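PDB 3GO6: ribokinase RBSK from Mycobacterium tuberculosis, which probably phosphorylates D-ribose at O-5, using ATP and magnesium, to give D-ribose 5-phosphate. Local coordinates for residues V28-T33 against R53-K58. Residues are numbered along the deposited sequence; the frame is centred on the assembly and turned at random.
Sequences VNMDLT and RTPGGK. With RIB (alpha-D-ribofuranose), chain C.
D31 and T54 face each other as an antiparallel hydrogen-bonded pair in the strands 29-33 and 53-56. The strands are joined by four backbone hydrogen bonds, N29 with G56 and D31 with T54 in both directions. D31 and N29 reach the bound ribose from the same face of this pair. D31 grips the sugar with both carboxylate oxygens: RIB O2 donates to OD1 and RIB O3 donates to OD2, each at 2.6 Å. N29 ND2 gives RIB O2 a nearly straight bond of 3.0 Å and also binds E152. Just past the end of strand 53-56, at the N-cap of helix 58-68, G57 N donates to RIB O3 at 2.9 Å. G56, with no side chain, brings its CA to 3.5 Å from D31 OD2. A water ties D31 OD2 to T54 OG1 and P55 O.

The opposite face of the strand pair carries M30, L32, R53 and P55. The extended R53 chain crosses M30 at about a right angle. M30 CG lies 3.7 Å above the guanidinium plane, offset toward its rim. M30 bends at chi2 (71°), and SD comes to 3.5 Å from T54 C. L32 CD2 touches R53 CG at 3.7 Å. R53 NH1 bonds Q87, while L32 meets L32 of the second subunit.

Each ribose hydroxyl at O2 and O3 thus donates to D31 and accepts an N-H, so the pocket probably recognises the 2,3-diol through paired donors and acceptors.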
ATOM      1  N   VAL A  28       2.323  -0.888  16.426  1.00 11.29           N
ATOM      2  CA  VAL A  28       2.874  -1.985  15.635  1.00 11.71           C
ATOM      3  C   VAL A  28       1.989  -2.114  14.395  1.00 12.16           C
ATOM      4  O   VAL A  28       0.768  -2.222  14.501  1.00 11.80           O
ATOM      5  CB  VAL A  28       3.008  -3.322  16.468  1.00 12.06           C
ATOM      6  CG1 VAL A  28       1.647  -3.746  17.132  1.00 12.09           C
ATOM      7  CG2 VAL A  28       3.636  -4.465  15.621  1.00 10.56           C
ATOM      8  N   ASN A  29       2.616  -2.066  13.214  1.00 11.64           N
ATOM      9  CA  ASN A  29       1.907  -1.997  11.936  1.00 12.32           C
ATOM     10  C   ASN A  29       2.552  -2.996  11.007  1.00 12.26           C
ATOM     11  O   ASN A  29       3.748  -3.240  11.120  1.00 12.85           O
ATOM     12  CB  ASN A  29       2.101  -0.613  11.256  1.00 12.17           C
ATOM     13  CG  ASN A  29       1.588   0.545  12.088  1.00 14.11           C
ATOM     14  OD1 ASN A  29       0.520   0.466  12.681  1.00 13.85           O
ATOM     15  ND2 ASN A  29       2.365   1.641  12.137  1.00 12.12           N
ATOM     16  N   MET A  30       1.791  -3.547  10.069  1.00 12.51           N
ATOM     17  CA  MET A  30       2.419  -4.181   8.897  1.00 12.61           C
ATOM     18  C   MET A  30       2.744  -3.092   7.847  1.00 12.84           C
ATOM     19  O   MET A  30       1.883  -2.285   7.517  1.00 12.02           O
ATOM     20  CB  MET A  30       1.501  -5.258   8.310  1.00 13.04           C
ATOM     21  CG  MET A  30       2.159  -6.073   7.197  1.00 14.25           C
ATOM     22  SD  MET A  30       3.445  -7.186   7.802  1.00 17.97           S
ATOM     23  CE  MET A  30       2.515  -8.298   8.889  1.00 18.53           C
ATOM     24  N   ASP A  31       3.986  -3.083   7.347  1.00 12.05           N
ATOM     25  CA  ASP A  31       4.488  -2.048   6.458  1.00 12.86           C
ATOM     26  C   ASP A  31       4.489  -2.545   5.030  1.00 12.59           C
ATOM     27  O   ASP A  31       4.994  -3.639   4.748  1.00 13.51           O
ATOM     28  CB  ASP A  31       5.944  -1.687   6.808  1.00 11.83           C
ATOM     29  CG  ASP A  31       6.072  -0.857   8.079  1.00 14.76           C
ATOM     30  OD1 ASP A  31       5.042  -0.362   8.584  1.00 14.88           O
ATOM     31  OD2 ASP A  31       7.220  -0.701   8.575  1.00 16.63           O
ATOM     32  N   LEU A  32       3.964  -1.720   4.137  1.00 12.23           N
ATOM     33  CA  LEU A  32       4.088  -1.955   2.694  1.00 12.62           C
ATOM     34  C   LEU A  32       5.073  -0.886   2.204  1.00 13.01           C
ATOM     35  O   LEU A  32       4.771   0.295   2.257  1.00 12.35           O
ATOM     36  CB  LEU A  32       2.735  -1.823   2.007  1.00 11.82           C
ATOM     37  CG  LEU A  32       1.688  -2.860   2.460  1.00 14.11           C
ATOM     38  CD1 LEU A  32       0.353  -2.539   1.833  1.00 13.30           C
ATOM     39  CD2 LEU A  32       2.108  -4.273   2.089  1.00 14.41           C
ATOM     40  N   THR A  33       6.264  -1.314   1.810  1.00 13.50           N
ATOM     41  CA  THR A  33       7.322  -0.376   1.412  1.00 14.78           C
ATOM     42  C   THR A  33       7.477  -0.425  -0.105  1.00 15.28           C
ATOM     43  O   THR A  33       7.713  -1.493  -0.673  1.00 16.00           O
ATOM     44  CB  THR A  33       8.663  -0.668   2.100  1.00 14.65           C
ATOM     45  OG1 THR A  33       8.490  -0.764   3.520  1.00 16.60           O
ATOM     46  CG2 THR A  33       9.710   0.433   1.794  1.00 14.84           C
ATOM     47  N   ARG A  53       6.406  -6.388   1.990  1.00 16.26           N
ATOM     48  CA  ARG A  53       5.429  -6.399   3.074  1.00 16.61           C
ATOM     49  C   ARG A  53       6.173  -6.921   4.308  1.00 15.92           C
ATOM     50  O   ARG A  53       6.563  -8.085   4.343  1.00 16.57           O
ATOM     51  CB  ARG A  53       4.234  -7.295   2.688  1.00 15.49           C
ATOM     52  CG  ARG A  53       3.168  -7.417   3.765  1.00 17.18           C
ATOM     53  CD  ARG A  53       1.956  -8.220   3.265  1.00 17.89           C
ATOM     54  NE  ARG A  53       0.960  -8.354   4.338  1.00 19.83           N
ATOM     55  CZ  ARG A  53       0.979  -9.297   5.282  1.00 19.49           C
ATOM     56  NH1 ARG A  53       1.929 -10.219   5.283  1.00 19.07           N
ATOM     57  NH2 ARG A  53       0.026  -9.327   6.224  1.00 16.57           N
ATOM     58  N   THR A  54       6.418  -6.062   5.300  1.00 15.57           N
ATOM     59  CA  THR A  54       7.263  -6.428   6.453  1.00 15.10           C
ATOM     60  C   THR A  54       6.701  -5.854   7.762  1.00 14.90           C
ATOM     61  O   THR A  54       6.088  -4.806   7.753  1.00 14.11           O
ATOM     62  CB  THR A  54       8.741  -5.900   6.305  1.00 15.34           C
ATOM     63  OG1 THR A  54       8.732  -4.476   6.106  1.00 16.68           O
ATOM     64  CG2 THR A  54       9.491  -6.605   5.130  1.00 15.43           C
ATOM     65  N   PRO A  55       6.876  -6.565   8.884  1.00 14.63           N
ATOM     66  CA  PRO A  55       6.450  -6.010  10.177  1.00 14.38           C
ATOM     67  C   PRO A  55       7.188  -4.716  10.523  1.00 14.79           C
ATOM     68  O   PRO A  55       8.406  -4.595  10.274  1.00 14.45           O
ATOM     69  CB  PRO A  55       6.865  -7.087  11.177  1.00 15.03           C
ATOM     70  CG  PRO A  55       6.940  -8.331  10.398  1.00 16.27           C
ATOM     71  CD  PRO A  55       7.418  -7.930   9.015  1.00 15.75           C
ATOM     72  N   GLY A  56       6.459  -3.757  11.071  1.00 13.92           N
ATOM     73  CA  GLY A  56       7.072  -2.518  11.571  1.00 13.63           C
ATOM     74  C   GLY A  56       6.162  -1.813  12.548  1.00 13.21           C
ATOM     75  O   GLY A  56       5.549  -2.456  13.405  1.00 13.33           O
ATOM     76  N   GLY A  57       6.028  -0.498  12.391  1.00 12.91           N
ATOM     77  CA  GLY A  57       5.351   0.338  13.376  1.00 12.25           C
ATOM     78  C   GLY A  57       6.389   1.052  14.225  1.00 12.74           C
ATOM     79  O   GLY A  57       7.349   0.432  14.685  1.00 13.13           O
ATOM     80  N   LYS A  58       6.205   2.352  14.458  1.00 12.25           N
ATOM     81  CA  LYS A  58       7.160   3.115  15.285  1.00 13.10           C
ATOM     82  C   LYS A  58       7.498   2.437  16.615  1.00 12.39           C
ATOM     83  O   LYS A  58       8.660   2.396  17.020  1.00 13.90           O
ATOM     84  CB  LYS A  58       6.631   4.523  15.596  1.00 12.93           C
ATOM     85  CG  LYS A  58       6.690   5.470  14.427  1.00 16.08           C
ATOM     86  CD  LYS A  58       6.256   6.883  14.872  1.00 20.01           C
ATOM     87  CE  LYS A  58       5.978   7.757  13.662  1.00 21.06           C
ATOM     88  NZ  LYS A  58       7.002   7.581  12.544  1.00 25.88           N
TER
HETATM   89  O5  RIB C 305       9.142   5.267  11.342  1.00 20.44           O
HETATM   90  C5  RIB C 305       8.696   4.316  10.350  1.00 21.84           C
HETATM   91  C4  RIB C 305       7.445   3.591  10.881  1.00 19.40           C
HETATM   92  O4  RIB C 305       6.353   4.532  10.899  1.00 19.95           O
HETATM   93  C3  RIB C 305       6.970   2.465   9.980  1.00 18.03           C
HETATM   94  O3  RIB C 305       7.404   1.145  10.395  1.00 15.22           O
HETATM   95  C2  RIB C 305       5.460   2.616   9.962  1.00 16.98           C
HETATM   96  O2  RIB C 305       4.801   1.453  10.478  1.00 17.87           O
HETATM   97  C1  RIB C 305       5.110   3.866  10.755  1.00 17.44           C
HETATM   98  O1  RIB C 305       4.621   3.554  12.066  1.00 15.84           O
HETATM   99  O   HOH W   1       8.899  -2.806   8.178  1.00 16.81           O
HETATM  100  O   HOH W   2       7.715  -3.405   3.823  1.00 19.91           O